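Long-range contacts in genome polyprotein (Chicken sicinivirus JSY, PDB 6QWT), which probably copies the viral RNA as the RNA-dependent RNA polymerase (3Dpol) part of a picornaviral polyprotein: residues 2-13 with 279-290; 13-21 with 154-162. All coordinates share one frame; numbering follows the deposited sequence.

Interaction 1: 2-13 with 279-290; sequences EILACEPGGPPP and KHVFGDQWYIMK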
loop_
_atom_site.group_PDB
_atom_site.type_symbol
_atom_site.label_atom_id
_atom_site.label_comp_id
_atom_site.label_asym_id
_atom_site.label_seq_id
_atom_site.Cartn_x
_atom_site.Cartn_y
_atom_site.Cartn_z
ATOM N N GLU A 2 0.639 13.623 15.440
ATOM C CA GLU A 2 1.247 14.371 16.533
ATOM C C GLU A 2 2.501 13.624 16.957
ATOM O O GLU A 2 2.438 12.430 17.264
ATOM C CB GLU A 2 0.265 14.518 17.698
ATOM C CG GLU A 2 0.720 15.420 18.827
ATOM C CD GLU A 2 -0.254 15.411 19.992
ATOM O OE1 GLU A 2 -1.445 15.089 19.775
ATOM O OE2 GLU A 2 0.167 15.724 21.128
ATOM N N ILE A 3 3.636 14.313 16.958
ATOM C CA ILE A 3 4.928 13.680 17.188
ATOM C C ILE A 3 5.377 13.965 18.616
ATOM O O ILE A 3 5.409 15.124 19.049
ATOM C CB ILE A 3 5.965 14.159 16.161
ATOM C CG1 ILE A 3 7.380 13.837 16.631
ATOM C CG2 ILE A 3 5.804 15.647 15.883
ATOM C CD1 ILE A 3 8.404 14.035 15.552
ATOM N N LEU A 4 5.719 12.906 19.346
ATOM C CA LEU A 4 6.059 12.982 20.758
ATOM C C LEU A 4 7.470 12.455 20.995
ATOM O O LEU A 4 8.050 11.767 20.150
ATOM C CB LEU A 4 5.066 12.180 21.611
ATOM C CG LEU A 4 3.580 12.341 21.300
ATOM C CD1 LEU A 4 2.761 11.326 22.085
ATOM C CD2 LEU A 4 3.121 13.758 21.603
ATOM N N ALA A 5 8.006 12.778 22.170
ATOM C CA ALA A 5 9.320 12.290 22.561
ATOM C C ALA A 5 9.273 10.793 22.845
ATOM O O ALA A 5 8.230 10.238 23.198
ATOM C CB ALA A 5 9.827 13.039 23.792
ATOM N N CYS A 6 10.423 10.140 22.697
ATOM C CA CYS A 6 10.497 8.698 22.862
ATOM C C CYS A 6 11.878 8.307 23.361
ATOM O O CYS A 6 12.886 8.865 22.916
ATOM C CB CYS A 6 10.190 7.976 21.547
ATOM S SG CYS A 6 10.364 6.185 21.619
ATOM N N GLU A 7 11.916 7.345 24.278
ATOM C CA GLU A 7 13.187 6.852 24.786
ATOM C C GLU A 7 13.895 6.027 23.713
ATOM O O GLU A 7 13.258 5.222 23.025
ATOM C CB GLU A 7 12.969 6.000 26.037
ATOM C CG GLU A 7 14.094 6.073 27.051
ATOM C CD GLU A 7 14.042 7.339 27.879
ATOM O OE1 GLU A 7 13.403 7.328 28.952
ATOM O OE2 GLU A 7 14.643 8.350 27.458
ATOM N N PRO A 8 15.203 6.206 23.538
ATOM C CA PRO A 8 15.929 5.397 22.553
ATOM C C PRO A 8 15.953 3.928 22.947
ATOM O O PRO A 8 15.892 3.574 24.126
ATOM C CB PRO A 8 17.339 5.999 22.563
ATOM C CG PRO A 8 17.449 6.695 23.883
ATOM C CD PRO A 8 16.073 7.197 24.195
ATOM N N GLY A 9 16.038 3.067 21.936
ATOM C CA GLY A 9 15.949 1.639 22.162
ATOM C C GLY A 9 17.262 0.896 22.018
ATOM O O GLY A 9 17.302 -0.329 22.159
ATOM N N GLY A 10 18.340 1.621 21.737
ATOM C CA GLY A 10 19.641 1.019 21.574
ATOM C C GLY A 10 20.488 1.773 20.569
ATOM O O GLY A 10 20.303 2.975 20.347
ATOM N N PRO A 11 21.441 1.085 19.947
ATOM C CA PRO A 11 22.263 1.722 18.913
ATOM C C PRO A 11 21.408 2.139 17.731
ATOM O O PRO A 11 20.543 1.372 17.282
ATOM C CB PRO A 11 23.265 0.624 18.522
ATOM C CG PRO A 11 23.236 -0.357 19.658
ATOM C CD PRO A 11 21.831 -0.318 20.176
ATOM N N PRO A 12 21.607 3.343 17.205
ATOM C CA PRO A 12 20.765 3.822 16.107
ATOM C C PRO A 12 21.162 3.184 14.789
ATOM O O PRO A 12 22.341 2.859 14.571
ATOM C CB PRO A 12 21.029 5.334 16.100
ATOM C CG PRO A 12 22.409 5.468 16.639
ATOM C CD PRO A 12 22.578 4.359 17.648
ATOM N N PRO A 13 20.207 2.976 13.889
ATOM C CA PRO A 13 20.535 2.503 12.541
ATOM C C PRO A 13 20.955 3.660 11.640
ATOM O O PRO A 13 20.862 4.834 11.999
ATOM C CB PRO A 13 19.223 1.876 12.062
ATOM C CG PRO A 13 18.171 2.664 12.767
ATOM C CD PRO A 13 18.751 3.055 14.107
ATOM N N LYS A 279 6.125 3.794 17.858
ATOM C CA LYS A 279 7.496 4.228 18.088
ATOM C C LYS A 279 8.302 4.095 16.803
ATOM O O LYS A 279 8.188 3.096 16.087
ATOM C CB LYS A 279 8.152 3.408 19.202
ATOM C CG LYS A 279 7.471 3.558 20.550
ATOM C CD LYS A 279 7.736 2.367 21.448
ATOM C CE LYS A 279 9.165 2.362 21.934
ATOM N NZ LYS A 279 9.446 1.226 22.853
ATOM N N HIS A 280 9.122 5.105 16.520
ATOM C CA HIS A 280 9.896 5.160 15.290
ATOM C C HIS A 280 11.345 5.512 15.594
ATOM O O HIS A 280 11.645 6.152 16.604
ATOM C CB HIS A 280 9.325 6.193 14.310
ATOM C CG HIS A 280 7.900 5.947 13.922
ATOM N ND1 HIS A 280 7.531 5.573 12.647
ATOM C CD2 HIS A 280 6.750 6.036 14.634
ATOM C CE1 HIS A 280 6.218 5.438 12.593
ATOM N NE2 HIS A 280 5.721 5.710 13.785
ATOM N N VAL A 281 12.241 5.091 14.704
ATOM C CA VAL A 281 13.641 5.496 14.761
ATOM C C VAL A 281 14.093 5.858 13.350
ATOM O O VAL A 281 14.067 5.015 12.446
ATOM C CB VAL A 281 14.551 4.417 15.379
ATOM C CG1 VAL A 281 14.409 3.065 14.670
ATOM C CG2 VAL A 281 15.995 4.892 15.397
ATOM N N PHE A 282 14.477 7.115 13.157
ATOM C CA PHE A 282 14.959 7.626 11.877
ATOM C C PHE A 282 16.405 8.060 12.085
ATOM O O PHE A 282 16.666 9.186 12.521
ATOM C CB PHE A 282 14.084 8.780 11.391
ATOM C CG PHE A 282 14.554 9.411 10.109
ATOM C CD1 PHE A 282 14.378 8.765 8.896
ATOM C CD2 PHE A 282 15.153 10.658 10.116
ATOM C CE1 PHE A 282 14.800 9.348 7.715
ATOM C CE2 PHE A 282 15.578 11.247 8.939
ATOM C CZ PHE A 282 15.401 10.592 7.737
ATOM N N GLY A 283 17.345 7.171 11.784
ATOM C CA GLY A 283 18.730 7.463 12.110
ATOM C C GLY A 283 18.881 7.433 13.623
ATOM O O GLY A 283 18.576 6.430 14.281
ATOM N N ASP A 284 19.349 8.543 14.195
ATOM C CA ASP A 284 19.429 8.712 15.641
ATOM C C ASP A 284 18.277 9.554 16.183
ATOM O O ASP A 284 18.347 10.047 17.316
ATOM C CB ASP A 284 20.777 9.330 16.032
ATOM C CG ASP A 284 21.054 9.250 17.530
ATOM O OD1 ASP A 284 20.926 8.150 18.110
ATOM O OD2 ASP A 284 21.396 10.293 18.124
ATOM N N GLN A 285 17.218 9.733 15.393
ATOM C CA GLN A 285 16.031 10.466 15.821
ATOM C C GLN A 285 14.993 9.460 16.309
ATOM O O GLN A 285 14.434 8.695 15.515
ATOM C CB GLN A 285 15.478 11.324 14.686
ATOM C CG GLN A 285 16.467 12.334 14.133
ATOM C CD GLN A 285 16.941 13.323 15.182
ATOM O OE1 GLN A 285 16.161 14.125 15.696
ATOM N NE2 GLN A 285 18.229 13.271 15.502
ATOM N N TRP A 286 14.747 9.460 17.614
ATOM C CA TRP A 286 13.769 8.580 18.240
ATOM C C TRP A 286 12.531 9.390 18.600
ATOM O O TRP A 286 12.638 10.431 19.258
ATOM C CB TRP A 286 14.353 7.918 19.486
ATOM C CG TRP A 286 15.670 7.251 19.241
ATOM C CD1 TRP A 286 16.896 7.851 19.177
ATOM C CD2 TRP A 286 15.895 5.852 19.024
ATOM N NE1 TRP A 286 17.870 6.911 18.934
ATOM C CE2 TRP A 286 17.282 5.678 18.837
ATOM C CE3 TRP A 286 15.061 4.732 18.969
ATOM C CZ2 TRP A 286 17.852 4.427 18.599
ATOM C CZ3 TRP A 286 15.630 3.490 18.735
ATOM C CH2 TRP A 286 17.012 3.349 18.552
ATOM N N TYR A 287 11.364 8.916 18.170
ATOM C CA TYR A 287 10.135 9.668 18.377
ATOM C C TYR A 287 8.946 8.717 18.339
ATOM O O TYR A 287 9.048 7.575 17.885
ATOM C CB TYR A 287 9.977 10.781 17.333
ATOM C CG TYR A 287 9.954 10.282 15.907
ATOM C CD1 TYR A 287 11.134 10.034 15.216
ATOM C CD2 TYR A 287 8.750 10.055 15.251
ATOM C CE1 TYR A 287 11.117 9.572 13.912
ATOM C CE2 TYR A 287 8.723 9.593 13.946
ATOM C CZ TYR A 287 9.907 9.356 13.282
ATOM O OH TYR A 287 9.884 8.897 11.985
ATOM N N ILE A 288 7.819 9.214 18.838
ATOM C CA ILE A 288 6.552 8.496 18.835
ATOM C C ILE A 288 5.568 9.301 18.000
ATOM O O ILE A 288 5.493 10.527 18.137
ATOM C CB ILE A 288 6.020 8.277 20.265
ATOM C CG1 ILE A 288 6.686 7.055 20.901
ATOM C CG2 ILE A 288 4.500 8.128 20.270
ATOM C CD1 ILE A 288 6.479 6.954 22.400
ATOM N N MET A 289 4.841 8.618 17.121
ATOM C CA MET A 289 3.805 9.241 16.311
ATOM C C MET A 289 2.445 8.914 16.914
ATOM O O MET A 289 2.087 7.740 17.049
ATOM C CB MET A 289 3.881 8.769 14.859
ATOM C CG MET A 289 4.938 9.486 14.030
ATOM S SD MET A 289 4.579 11.248 13.824
ATOM C CE MET A 289 6.161 11.880 13.270
ATOM N N LYS A 290 1.701 9.950 17.289
ATOM C CA LYS A 290 0.322 9.809 17.746
ATOM C C LYS A 290 -0.581 10.124 16.561
ATOM O O LYS A 290 -0.623 11.266 16.091
ATOM C CB LYS A 290 0.040 10.731 18.930
ATOM C CG LYS A 290 -1.370 10.630 19.488
ATOM C CD LYS A 290 -1.522 11.491 20.735
ATOM C CE LYS A 290 -2.961 11.522 21.223
ATOM N NZ LYS A 290 -3.850 12.281 20.301
HETATM O O HOH W 1 12.410 11.641 21.715
HETATM O O HOH W 2 11.454 3.487 24.338
#

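Interaction 2: 13-21 with 154-162; sequences PHVPRRSKL and TTFLKDELR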
loop_
_atom_site.group_PDB
_atom_site.type_symbol
_atom_site.label_atom_id
_atom_site.label_comp_id
_atom_site.label_asym_id
_atom_site.label_seq_id
_atom_site.Cartn_x
_atom_site.Cartn_y
_atom_site.Cartn_z
ATOM N N PRO A 13 20.207 2.976 13.889
ATOM C CA PRO A 13 20.535 2.503 12.541
ATOM C C PRO A 13 20.955 3.660 11.640
ATOM O O PRO A 13 20.862 4.834 11.999
ATOM C CB PRO A 13 19.223 1.876 12.062
ATOM C CG PRO A 13 18.171 2.664 12.767
ATOM C CD PRO A 13 18.751 3.055 14.107
ATOM N N HIS A 14 21.426 3.303 10.448
ATOM C CA HIS A 14 21.901 4.277 9.474
ATOM C C HIS A 14 20.875 4.471 8.364
ATOM O O HIS A 14 20.322 3.500 7.839
ATOM C CB HIS A 14 23.238 3.841 8.871
ATOM C CG HIS A 14 23.698 4.708 7.741
ATOM N ND1 HIS A 14 23.980 6.048 7.899
ATOM C CD2 HIS A 14 23.917 4.428 6.433
ATOM C CE1 HIS A 14 24.354 6.557 6.739
ATOM N NE2 HIS A 14 24.326 5.595 5.833
ATOM N N VAL A 15 20.633 5.730 8.009
ATOM C CA VAL A 15 19.723 6.081 6.921
ATOM C C VAL A 15 20.546 6.168 5.637
ATOM O O VAL A 15 21.403 7.062 5.526
ATOM C CB VAL A 15 18.994 7.401 7.200
ATOM C CG1 VAL A 15 18.082 7.764 6.037
ATOM C CG2 VAL A 15 18.203 7.310 8.500
ATOM N N PRO A 16 20.335 5.280 4.664
ATOM C CA PRO A 16 21.109 5.356 3.416
ATOM C C PRO A 16 20.877 6.682 2.703
ATOM O O PRO A 16 19.737 7.114 2.515
ATOM C CB PRO A 16 20.582 4.169 2.599
ATOM C CG PRO A 16 20.005 3.225 3.617
ATOM C CD PRO A 16 19.442 4.107 4.696
ATOM N N ARG A 17 21.975 7.333 2.317
ATOM C CA ARG A 17 21.926 8.632 1.657
ATOM C C ARG A 17 22.312 8.570 0.186
ATOM O O ARG A 17 22.298 9.603 -0.489
ATOM C CB ARG A 17 22.833 9.633 2.385
ATOM C CG ARG A 17 22.471 9.858 3.848
ATOM C CD ARG A 17 21.105 10.517 3.990
ATOM N NE ARG A 17 20.754 10.762 5.387
ATOM C CZ ARG A 17 19.746 11.538 5.774
ATOM N NH1 ARG A 17 19.490 11.711 7.064
ATOM N NH2 ARG A 17 18.995 12.147 4.867
ATOM N N ARG A 18 22.660 7.393 -0.327
ATOM C CA ARG A 18 22.968 7.205 -1.736
ATOM C C ARG A 18 21.930 6.283 -2.363
ATOM O O ARG A 18 21.550 5.266 -1.773
ATOM C CB ARG A 18 24.374 6.623 -1.922
ATOM C CG ARG A 18 24.795 6.478 -3.374
ATOM C CD ARG A 18 26.128 5.761 -3.483
ATOM N NE ARG A 18 27.087 6.255 -2.501
ATOM C CZ ARG A 18 27.925 7.263 -2.720
ATOM N NH1 ARG A 18 28.764 7.649 -1.770
ATOM N NH2 ARG A 18 27.924 7.888 -3.890
ATOM N N SER A 19 21.473 6.647 -3.558
ATOM C CA SER A 19 20.458 5.870 -4.253
ATOM C C SER A 19 21.073 4.644 -4.911
ATOM O O SER A 19 22.196 4.691 -5.422
ATOM C CB SER A 19 19.756 6.729 -5.306
ATOM O OG SER A 19 18.831 5.962 -6.063
ATOM N N LYS A 20 20.329 3.538 -4.885
ATOM C CA LYS A 20 20.704 2.335 -5.618
ATOM C C LYS A 20 20.290 2.388 -7.082
ATOM O O LYS A 20 20.657 1.488 -7.846
ATOM C CB LYS A 20 20.087 1.099 -4.958
ATOM C CG LYS A 20 20.306 1.021 -3.459
ATOM C CD LYS A 20 21.143 -0.189 -3.079
ATOM C CE LYS A 20 21.030 -0.489 -1.591
ATOM N NZ LYS A 20 19.643 -0.877 -1.202
ATOM N N LEU A 21 19.542 3.413 -7.485
ATOM C CA LEU A 21 19.073 3.527 -8.859
ATOM C C LEU A 21 20.144 4.198 -9.706
ATOM O O LEU A 21 20.550 5.332 -9.425
ATOM C CB LEU A 21 17.768 4.320 -8.912
ATOM C CG LEU A 21 16.514 3.607 -8.402
ATOM C CD1 LEU A 21 15.388 4.603 -8.149
ATOM C CD2 LEU A 21 16.078 2.537 -9.389
ATOM N N THR A 154 11.524 1.086 11.924
ATOM C CA THR A 154 12.678 1.738 11.315
ATOM C C THR A 154 12.205 2.611 10.162
ATOM O O THR A 154 11.507 2.134 9.263
ATOM C CB THR A 154 13.697 0.715 10.809
ATOM O OG1 THR A 154 13.060 -0.182 9.890
ATOM C CG2 THR A 154 14.275 -0.078 11.965
ATOM N N THR A 155 12.587 3.885 10.185
ATOM C CA THR A 155 12.144 4.865 9.200
ATOM C C THR A 155 13.294 5.228 8.269
ATOM O O THR A 155 14.396 5.542 8.730
ATOM C CB THR A 155 11.611 6.127 9.886
ATOM O OG1 THR A 155 10.549 5.775 10.780
ATOM C CG2 THR A 155 11.096 7.122 8.855
ATOM N N PHE A 156 13.030 5.196 6.965
ATOM C CA PHE A 156 14.007 5.566 5.953
ATOM C C PHE A 156 13.353 6.460 4.910
ATOM O O PHE A 156 12.126 6.536 4.803
ATOM C CB PHE A 156 14.607 4.331 5.259
ATOM C CG PHE A 156 15.330 3.398 6.189
ATOM C CD1 PHE A 156 16.517 3.783 6.794
ATOM C CD2 PHE A 156 14.829 2.131 6.452
ATOM C CE1 PHE A 156 17.188 2.925 7.647
ATOM C CE2 PHE A 156 15.496 1.269 7.305
ATOM C CZ PHE A 156 16.676 1.667 7.903
ATOM N N LEU A 157 14.193 7.148 4.144
ATOM C CA LEU A 157 13.738 7.826 2.939
ATOM C C LEU A 157 13.594 6.802 1.820
ATOM O O LEU A 157 14.497 5.990 1.580
ATOM C CB LEU A 157 14.724 8.924 2.548
ATOM C CG LEU A 157 14.992 9.969 3.630
ATOM C CD1 LEU A 157 16.096 10.928 3.207
ATOM C CD2 LEU A 157 13.714 10.725 3.959
ATOM N N LYS A 158 12.447 6.821 1.151
ATOM C CA LYS A 158 12.146 5.792 0.162
ATOM C C LYS A 158 12.923 6.064 -1.119
ATOM O O LYS A 158 12.698 7.075 -1.793
ATOM C CB LYS A 158 10.648 5.723 -0.116
ATOM C CG LYS A 158 10.271 4.526 -0.984
ATOM C CD LYS A 158 8.774 4.413 -1.249
ATOM C CE LYS A 158 8.357 2.944 -1.227
ATOM N NZ LYS A 158 7.129 2.762 -0.409
ATOM N N ASP A 159 13.824 5.149 -1.459
ATOM C CA ASP A 159 14.634 5.226 -2.669
ATOM C C ASP A 159 13.789 4.756 -3.849
ATOM O O ASP A 159 13.532 3.557 -3.996
ATOM C CB ASP A 159 15.879 4.368 -2.487
ATOM C CG ASP A 159 16.882 4.514 -3.624
ATOM O OD1 ASP A 159 17.887 3.771 -3.590
ATOM O OD2 ASP A 159 16.682 5.347 -4.541
ATOM N N GLU A 160 13.345 5.697 -4.682
ATOM C CA GLU A 160 12.423 5.382 -5.766
ATOM C C GLU A 160 12.450 6.505 -6.794
ATOM O O GLU A 160 12.888 7.619 -6.508
ATOM C CB GLU A 160 10.992 5.183 -5.250
ATOM C CG GLU A 160 10.253 6.499 -5.013
ATOM C CD GLU A 160 8.979 6.334 -4.207
ATOM O OE1 GLU A 160 8.690 7.214 -3.367
ATOM O OE2 GLU A 160 8.266 5.330 -4.418
ATOM N N LEU A 161 11.967 6.194 -7.999
ATOM C CA LEU A 161 11.820 7.213 -9.031
ATOM C C LEU A 161 10.704 8.183 -8.662
ATOM O O LEU A 161 9.644 7.781 -8.174
ATOM C CB LEU A 161 11.515 6.570 -10.387
ATOM C CG LEU A 161 12.641 5.830 -11.116
ATOM C CD1 LEU A 161 12.156 5.352 -12.476
ATOM C CD2 LEU A 161 13.882 6.703 -11.262
ATOM N N ARG A 162 10.947 9.472 -8.897
ATOM C CA ARG A 162 9.967 10.512 -8.628
ATOM C C ARG A 162 9.949 11.496 -9.787
ATOM O O ARG A 162 10.940 11.645 -10.506
ATOM C CB ARG A 162 10.273 11.255 -7.318
ATOM C CG ARG A 162 10.330 10.355 -6.095
ATOM C CD ARG A 162 8.943 10.013 -5.602
ATOM N NE ARG A 162 8.445 11.030 -4.680
ATOM C CZ ARG A 162 7.167 11.188 -4.360
ATOM N NH1 ARG A 162 6.244 10.392 -4.890
ATOM N NH2 ARG A 162 6.811 12.144 -3.510
HETATM O O HOH W 3 17.120 6.185 3.186
HETATM O O HOH W 4 19.260 3.402 -0.890
#

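Interaction 1: 2-13 with 279-290
Glu2 and Leu4 pair with Lys290 and Ile288 through their backbones, so strand 2-5 joins the edge of strand 285-290 in antiparallel register. Both are hydrogen-bonded pairs, and four N-H...O bonds hold them. Lys290 N to Glu2 O is 2.6 Å and Ile288 N to Leu4 O is 2.9 Å. Between them Ile3 and Met289 form a non-hydrogen-bonded pair. The direct ladder then gives way to a water that accepts from Cys6 N and donates to Trp286 O.

Apolar side chains pack on both faces of this edge. Met289 bends at chi2 (-65°), and its CE lies 3.7 Å from Ile3 CB. Cys6 CB sits 3.7 Å from Ile288 CG1. This edge strand adds the chain's N-terminal end to a mixed sheet in the fingers of the picornaviral polymerase fold.

Past Cys6, the loop wraps round the Trp286 indole. Pro8 makes a CH-pi contact: its CB stands 3.6 Å from the centroid of the five-membered ring, only 5° off the normal. Gly9 N lies over the same face, 3.3 Å from Trp286 CZ3. Val281 CG2 backs the opposite face, and also meets Pro13 CD. Asp284 OD1 takes a weak hydrogen bond from Trp286 NE1 in the ring plane. Phe152 meets the indole edge-to-face. Pro12 runs beside the Asp284 side chain, its CB against Gly283 O. Gly283 and Asp284 are the middle residues of the type II' turn, Phe282 to Gln285, of the 277-290 hairpin.

The extended Glu2 side chain lies alongside Lys290, and OE1 makes a long salt bridge to Lys290 NZ at 3.7 Å. The same ammonium also has salt bridges to Asp62 and Asp64.

Interaction 2: 13-21 with 154-162
Phe156 turns its ring edge to the loop: His14 O lies near the ring plane, 3.2 Å from Phe156 CE1, and Val15 CA also meets the edge. Pro16 crosses the ring obliquely, with CD 3.6 Å from Phe156 CD1. Phe156 CG lies beside its own backbone N (chi1 -61°), and this brings CD1 and CE1 to Pro16 and His14.

Asp159 grips the next part of the loop with both oxygens. Ser19 OG donates to Asp159 OD2 at 2.7 Å. Lys20 N donates to Asp159 OD1 at 2.8 Å, nearly straight at 169°. Each bond uses a syn lone pair. The two oxygens take donors from successive residues, Ser19 and Lys20. Ser19 OG also accepts from Leu21 N at 3.0 Å, which closes an ST turn. The hydroxyl thus links the turn to the carboxylate.

Asp159 belongs to the KDELR sequence, residues 158-162, a signature of picornaviral polymerases in the fingers.

Two waters bridge the segments. One donates to the backbone oxygens Pro16 O and Leu157 O; the other donates to Arg18 O and to the carboxylate atom Asp159 OD1.

Arg17 folds back so that NH2 comes 3.6 Å from Leu157 CD1; its guanidinium also forms a salt bridge with Asp51. At the far end Leu21 CD1 packs 4.0 Å from Leu161 CD2, and both side chains touch Pro36 of strand 34-36.

In the fold
The two contacts follow one another along the N-terminal segment and share Pro13. Interaction 2 is nested inside the loop closed by interaction 1. Their centres are about 18 Å apart, on the same side of the chain's centre. Both reach one mixed sheet, ordered 2-5, 285-290, 277-282, 152-157, 174-177. Strands 277-282 and 152-157 are neighbours in it, and Val281 O and Thr155 N probably hydrogen-bond at 2.9 Å. Val15 of interaction 2 also packs on Gly283 of interaction 1, through CG2 against the glycine N. The N-terminal segment starts as an edge strand, rounds the hairpin turn and continues along 154-162, so it ties the chain's start to strands far along the sequence that lie side by side in the fingers.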